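Local coordinates for protein LP04448p (Drosophila melanogaster, PDB 2QK2) that probably binds tubulin through HEAT-repeat TOG domains, as a microtubule plus-end protein of the XMAP215/Dis1 family, at residues 172-177 with 213-218; 52-57 with 82-87. One frame throughout, in Å; residues are numbered along the deposited sequence.

Contact 1 of 2, residues 172-177 with 213-218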
loop_
_atom_site.group_PDB
_atom_site.type_symbol
_atom_site.label_atom_id
_atom_site.label_comp_id
_atom_site.label_asym_id
_atom_site.label_seq_id
_atom_site.Cartn_x
_atom_site.Cartn_y
_atom_site.Cartn_z
ATOM N N LYS A 172 21.527 6.814 2.485
ATOM C CA LYS A 172 20.615 7.826 3.003
ATOM C C LYS A 172 19.218 7.293 3.309
ATOM O O LYS A 172 18.691 7.523 4.399
ATOM C CB LYS A 172 20.494 9.001 2.030
ATOM C CG LYS A 172 21.435 10.153 2.336
ATOM C CD LYS A 172 20.985 11.423 1.629
ATOM C CE LYS A 172 21.869 12.610 1.999
ATOM N NZ LYS A 172 21.351 13.890 1.418
ATOM N N LEU A 173 18.620 6.583 2.356
ATOM C CA LEU A 173 17.272 6.044 2.548
ATOM C C LEU A 173 17.233 5.034 3.691
ATOM O O LEU A 173 16.289 5.017 4.488
ATOM C CB LEU A 173 16.769 5.389 1.259
ATOM C CG LEU A 173 15.322 4.879 1.270
ATOM C CD1 LEU A 173 14.378 6.008 1.669
ATOM C CD2 LEU A 173 14.958 4.353 -0.106
ATOM N N LEU A 174 18.262 4.194 3.767
ATOM C CA LEU A 174 18.344 3.193 4.822
ATOM C C LEU A 174 18.356 3.888 6.181
ATOM O O LEU A 174 17.629 3.508 7.091
ATOM C CB LEU A 174 19.617 2.349 4.666
ATOM C CG LEU A 174 19.800 1.290 5.765
ATOM C CD1 LEU A 174 18.669 0.280 5.656
ATOM C CD2 LEU A 174 21.160 0.598 5.643
ATOM N N LYS A 175 19.185 4.915 6.313
ATOM C CA LYS A 175 19.271 5.651 7.571
ATOM C C LYS A 175 17.959 6.357 7.906
ATOM O O LYS A 175 17.504 6.323 9.047
ATOM C CB LYS A 175 20.416 6.666 7.502
ATOM C CG LYS A 175 21.788 6.011 7.372
ATOM C CD LYS A 175 22.844 6.993 6.878
ATOM C CE LYS A 175 23.189 8.043 7.921
ATOM N NZ LYS A 175 23.957 7.446 9.044
ATOM N N LEU A 176 17.351 6.996 6.908
ATOM C CA LEU A 176 16.094 7.710 7.116
ATOM C C LEU A 176 14.983 6.757 7.567
ATOM O O LEU A 176 14.232 7.044 8.500
ATOM C CB LEU A 176 15.671 8.417 5.825
ATOM C CG LEU A 176 14.319 9.138 5.862
ATOM C CD1 LEU A 176 14.386 10.300 6.844
ATOM C CD2 LEU A 176 13.973 9.641 4.466
ATOM N N LEU A 177 14.880 5.622 6.895
ATOM C CA LEU A 177 13.866 4.636 7.228
ATOM C C LEU A 177 14.089 4.057 8.622
ATOM O O LEU A 177 13.157 3.974 9.418
ATOM C CB LEU A 177 13.880 3.516 6.186
ATOM C CG LEU A 177 12.691 3.366 5.232
ATOM C CD1 LEU A 177 12.118 4.710 4.840
ATOM C CD2 LEU A 177 13.160 2.600 4.004
ATOM N N THR A 213 22.687 -3.113 11.564
ATOM C CA THR A 213 23.080 -3.133 12.973
ATOM C C THR A 213 23.594 -1.808 13.527
ATOM O O THR A 213 23.101 -1.321 14.542
ATOM C CB THR A 213 24.145 -4.221 13.235
ATOM O OG1 THR A 213 23.510 -5.504 13.246
ATOM C CG2 THR A 213 24.851 -3.989 14.576
ATOM N N PRO A 214 24.600 -1.210 12.875
ATOM C CA PRO A 214 25.136 0.063 13.359
ATOM C C PRO A 214 24.055 1.093 13.677
ATOM O O PRO A 214 24.172 1.851 14.636
ATOM C CB PRO A 214 26.035 0.510 12.213
ATOM C CG PRO A 214 26.537 -0.788 11.674
ATOM C CD PRO A 214 25.280 -1.624 11.636
ATOM N N LEU A 215 22.997 1.113 12.875
ATOM C CA LEU A 215 21.919 2.073 13.081
ATOM C C LEU A 215 21.014 1.744 14.271
ATOM O O LEU A 215 20.206 2.576 14.681
ATOM C CB LEU A 215 21.075 2.180 11.806
ATOM C CG LEU A 215 21.867 2.422 10.517
ATOM C CD1 LEU A 215 20.910 2.536 9.344
ATOM C CD2 LEU A 215 22.708 3.687 10.653
ATOM N N LEU A 216 21.155 0.543 14.828
ATOM C CA LEU A 216 20.324 0.118 15.953
ATOM C C LEU A 216 21.124 0.005 17.248
ATOM O O LEU A 216 20.668 -0.592 18.222
ATOM C CB LEU A 216 19.675 -1.232 15.632
ATOM C CG LEU A 216 18.887 -1.302 14.314
ATOM C CD1 LEU A 216 18.455 -2.734 14.036
ATOM C CD2 LEU A 216 17.676 -0.387 14.396
ATOM N N ALA A 217 22.315 0.593 17.257
ATOM C CA ALA A 217 23.187 0.541 18.424
ATOM C C ALA A 217 22.529 1.022 19.717
ATOM O O ALA A 217 22.856 0.528 20.793
ATOM C CB ALA A 217 24.459 1.346 18.154
ATOM N N ASP A 218 21.594 1.965 19.620
ATOM C CA ASP A 218 20.937 2.482 20.818
ATOM C C ASP A 218 19.585 1.861 21.159
ATOM O O ASP A 218 18.922 2.302 22.100
ATOM C CB ASP A 218 20.773 3.999 20.722
ATOM C CG ASP A 218 22.101 4.721 20.636
ATOM O OD1 ASP A 218 23.004 4.419 21.449
ATOM O OD2 ASP A 218 22.238 5.599 19.756
#
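L215 reaches across to helix 171-185 and meets L174 and K175, where the two segments come within 7.1 Å between the CA atoms of K175 and L215. Its CB points toward the helix but stops short of contact, and CG continues the approach before the chain forks. CD1 lies opposite CA across the CB-CG bond (chi2 -179°), which makes it the far tip of the side chain and drives it against the helix. There it sits 3.9 Å from K175 CA, over the backbone itself, and 3.9 Å from L174 CG, with L174 CD2 slightly farther off. K175 CG lies 4.1 Å from L215 CD2, the other methyl, and equally far from L215 CD1, so both methyls share it.

L215 belongs to a short 3-10 segment, 213-215, that follows helix 209-212 and leads into the loop before helix 221-233. The contact thus joins this link between two helices to helix 171-185 of the HEAT-type alpha-solenoid of this TOG domain, by apolar packing with no hydrogen bond between the two segments. T178, one turn further along the same helix, also touches L215, and L216 lies against T178, V182 and I204.

L174 and K175 meet the leucine tip differently. L174 is buried and crosses L215 obliquely, with L203 of helix 190-207 as a further neighbour. K175 is exposed, and its aliphatic stem crosses L215 at about a right angle. Bends at chi3 (70°) and chi4 (71°) curl the outer part of its chain.

Contact 2 of 2, residues 52-57 with 82-87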
loop_
_atom_site.group_PDB
_atom_site.type_symbol
_atom_site.label_atom_id
_atom_site.label_comp_id
_atom_site.label_asym_id
_atom_site.label_seq_id
_atom_site.Cartn_x
_atom_site.Cartn_y
_atom_site.Cartn_z
ATOM N N GLY A 52 -4.215 3.465 -21.316
ATOM C CA GLY A 52 -5.293 4.431 -21.447
ATOM C C GLY A 52 -5.203 5.559 -20.443
ATOM O O GLY A 52 -4.252 5.624 -19.667
ATOM N N GLU A 53 -6.191 6.451 -20.458
ATOM C CA GLU A 53 -6.219 7.581 -19.532
ATOM C C GLU A 53 -7.023 7.194 -18.294
ATOM O O GLU A 53 -8.235 7.394 -18.250
ATOM C CB GLU A 53 -6.868 8.795 -20.202
ATOM C CG GLU A 53 -6.184 9.247 -21.486
ATOM C CD GLU A 53 -4.718 9.548 -21.283
ATOM O OE1 GLU A 53 -4.395 10.279 -20.321
ATOM O OE2 GLU A 53 -3.889 9.058 -22.080
ATOM N N TYR A 54 -6.348 6.654 -17.285
ATOM C CA TYR A 54 -7.030 6.224 -16.065
ATOM C C TYR A 54 -7.113 7.294 -14.987
ATOM O O TYR A 54 -7.687 7.066 -13.917
ATOM C CB TYR A 54 -6.344 4.976 -15.497
ATOM C CG TYR A 54 -6.503 3.752 -16.368
ATOM C CD1 TYR A 54 -5.552 3.425 -17.340
ATOM C CD2 TYR A 54 -7.622 2.932 -16.240
ATOM C CE1 TYR A 54 -5.723 2.299 -18.167
ATOM C CE2 TYR A 54 -7.804 1.820 -17.051
ATOM C CZ TYR A 54 -6.854 1.506 -18.011
ATOM O OH TYR A 54 -7.049 0.396 -18.805
ATOM N N GLY A 55 -6.550 8.463 -15.264
ATOM C CA GLY A 55 -6.570 9.535 -14.286
ATOM C C GLY A 55 -7.927 9.821 -13.652
ATOM O O GLY A 55 -8.035 9.928 -12.424
ATOM N N ALA A 56 -8.966 9.949 -14.477
ATOM C CA ALA A 56 -10.305 10.248 -13.967
ATOM C C ALA A 56 -10.808 9.139 -13.052
ATOM O O ALA A 56 -11.418 9.406 -12.016
ATOM C CB ALA A 56 -11.293 10.459 -15.137
ATOM N N LEU A 57 -10.547 7.894 -13.437
ATOM C CA LEU A 57 -10.985 6.758 -12.640
ATOM C C LEU A 57 -10.260 6.725 -11.292
ATOM O O LEU A 57 -10.882 6.535 -10.246
ATOM C CB LEU A 57 -10.749 5.447 -13.405
ATOM C CG LEU A 57 -11.139 4.169 -12.650
ATOM C CD1 LEU A 57 -12.584 4.266 -12.162
ATOM C CD2 LEU A 57 -10.952 2.957 -13.557
ATOM N N ALA A 82 -6.967 -1.483 -5.995
ATOM C CA ALA A 82 -5.962 -2.540 -5.939
ATOM C C ALA A 82 -5.957 -3.333 -7.247
ATOM O O ALA A 82 -4.901 -3.579 -7.824
ATOM C CB ALA A 82 -6.250 -3.478 -4.762
ATOM N N LEU A 83 -7.138 -3.721 -7.719
ATOM C CA LEU A 83 -7.234 -4.490 -8.956
ATOM C C LEU A 83 -6.777 -3.660 -10.147
ATOM O O LEU A 83 -6.160 -4.182 -11.078
ATOM C CB LEU A 83 -8.668 -4.983 -9.177
ATOM C CG LEU A 83 -9.199 -5.965 -8.123
ATOM C CD1 LEU A 83 -10.683 -6.214 -8.342
ATOM C CD2 LEU A 83 -8.422 -7.263 -8.194
ATOM N N LEU A 84 -7.069 -2.365 -10.114
ATOM C CA LEU A 84 -6.661 -1.482 -11.196
ATOM C C LEU A 84 -5.130 -1.398 -11.222
ATOM O O LEU A 84 -4.505 -1.507 -12.282
ATOM C CB LEU A 84 -7.265 -0.086 -10.996
ATOM C CG LEU A 84 -6.902 0.997 -12.021
ATOM C CD1 LEU A 84 -7.412 0.603 -13.408
ATOM C CD2 LEU A 84 -7.513 2.328 -11.586
ATOM N N ALA A 85 -4.524 -1.210 -10.052
ATOM C CA ALA A 85 -3.069 -1.109 -9.975
ATOM C C ALA A 85 -2.409 -2.418 -10.416
ATOM O O ALA A 85 -1.363 -2.398 -11.059
ATOM C CB ALA A 85 -2.636 -0.742 -8.559
ATOM N N LYS A 86 -3.025 -3.549 -10.080
ATOM C CA LYS A 86 -2.492 -4.853 -10.472
ATOM C C LYS A 86 -2.627 -5.106 -11.970
ATOM O O LYS A 86 -1.745 -5.697 -12.588
ATOM C CB LYS A 86 -3.225 -5.988 -9.761
ATOM C CG LYS A 86 -2.921 -6.155 -8.294
ATOM C CD LYS A 86 -3.490 -7.481 -7.802
ATOM C CE LYS A 86 -2.912 -8.645 -8.608
ATOM N NZ LYS A 86 -3.453 -9.974 -8.203
ATOM N N GLY A 87 -3.750 -4.686 -12.543
ATOM C CA GLY A 87 -3.984 -4.911 -13.959
ATOM C C GLY A 87 -3.137 -4.057 -14.875
ATOM O O GLY A 87 -2.973 -4.380 -16.052
#
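Y54 and L84 have the nearest CA atoms across this contact, 9.1 Å apart, with Y54 on the non-helical run just ahead of helix 55-67 and L84 within helix 71-88. No backbone atoms bond across that gap; three buried side chains, Y54, L57 and L84, meet across it, and all of them leave their backbones toward the opposite segment.

L84 is the shared partner, and its two methyls divide the work. CD1 goes to the tyrosine, 3.7 Å from Y54 CD2 and 3.9 Å from Y54 CE2, so it meets the CD2-CE2 bond of the ring obliquely. CD2 meets the other leucine, 4.0 Å from L57 CD2. Both leucines hold CG anti to their backbone N (chi1 178° in each), which extends them into the gap from its two walls, and they slide past one another in opposite directions.

The polar end of Y54 is satisfied outside the two segments: its OH hydrogen-bonds to the carbonyl oxygen of E50. With its hydroxyl tied back to the loop and its backbone N bonded to Y95 OH, the tyrosine is held at both ends while its ring meets the leucine.

This is plain hydrophobic packing inside the HEAT-type helical array of the TOG domain. L49, in the loop leading to Y54, touches both Y54 and L84 and is backbone-bonded to G87. L13 adds to the cover of Y54. L57 also touches F20 and Y21 of helix 20-24 and L39 of helix 29-45, while A85 of helix 71-88 packs on A124 and I125 of helix 112-126.

The two contacts lie on opposite sides of the chain's centre, 35 Å between their centres and about 20 Å between nearest atoms, and they do not touch. They come in series: contact 2, between residues 52-57 and 82-87, is complete before contact 1, between 172-177 and 213-218, begins. No helix is common to them, yet all four segments belong to the same TOG domain. Contact 2 is fully buried among the early helices, whereas contact 1 is partly exposed near the C-terminal end. Such separate, local packing along the chain fits an elongated HEAT-repeat domain, in which neighbouring helices stack one after another.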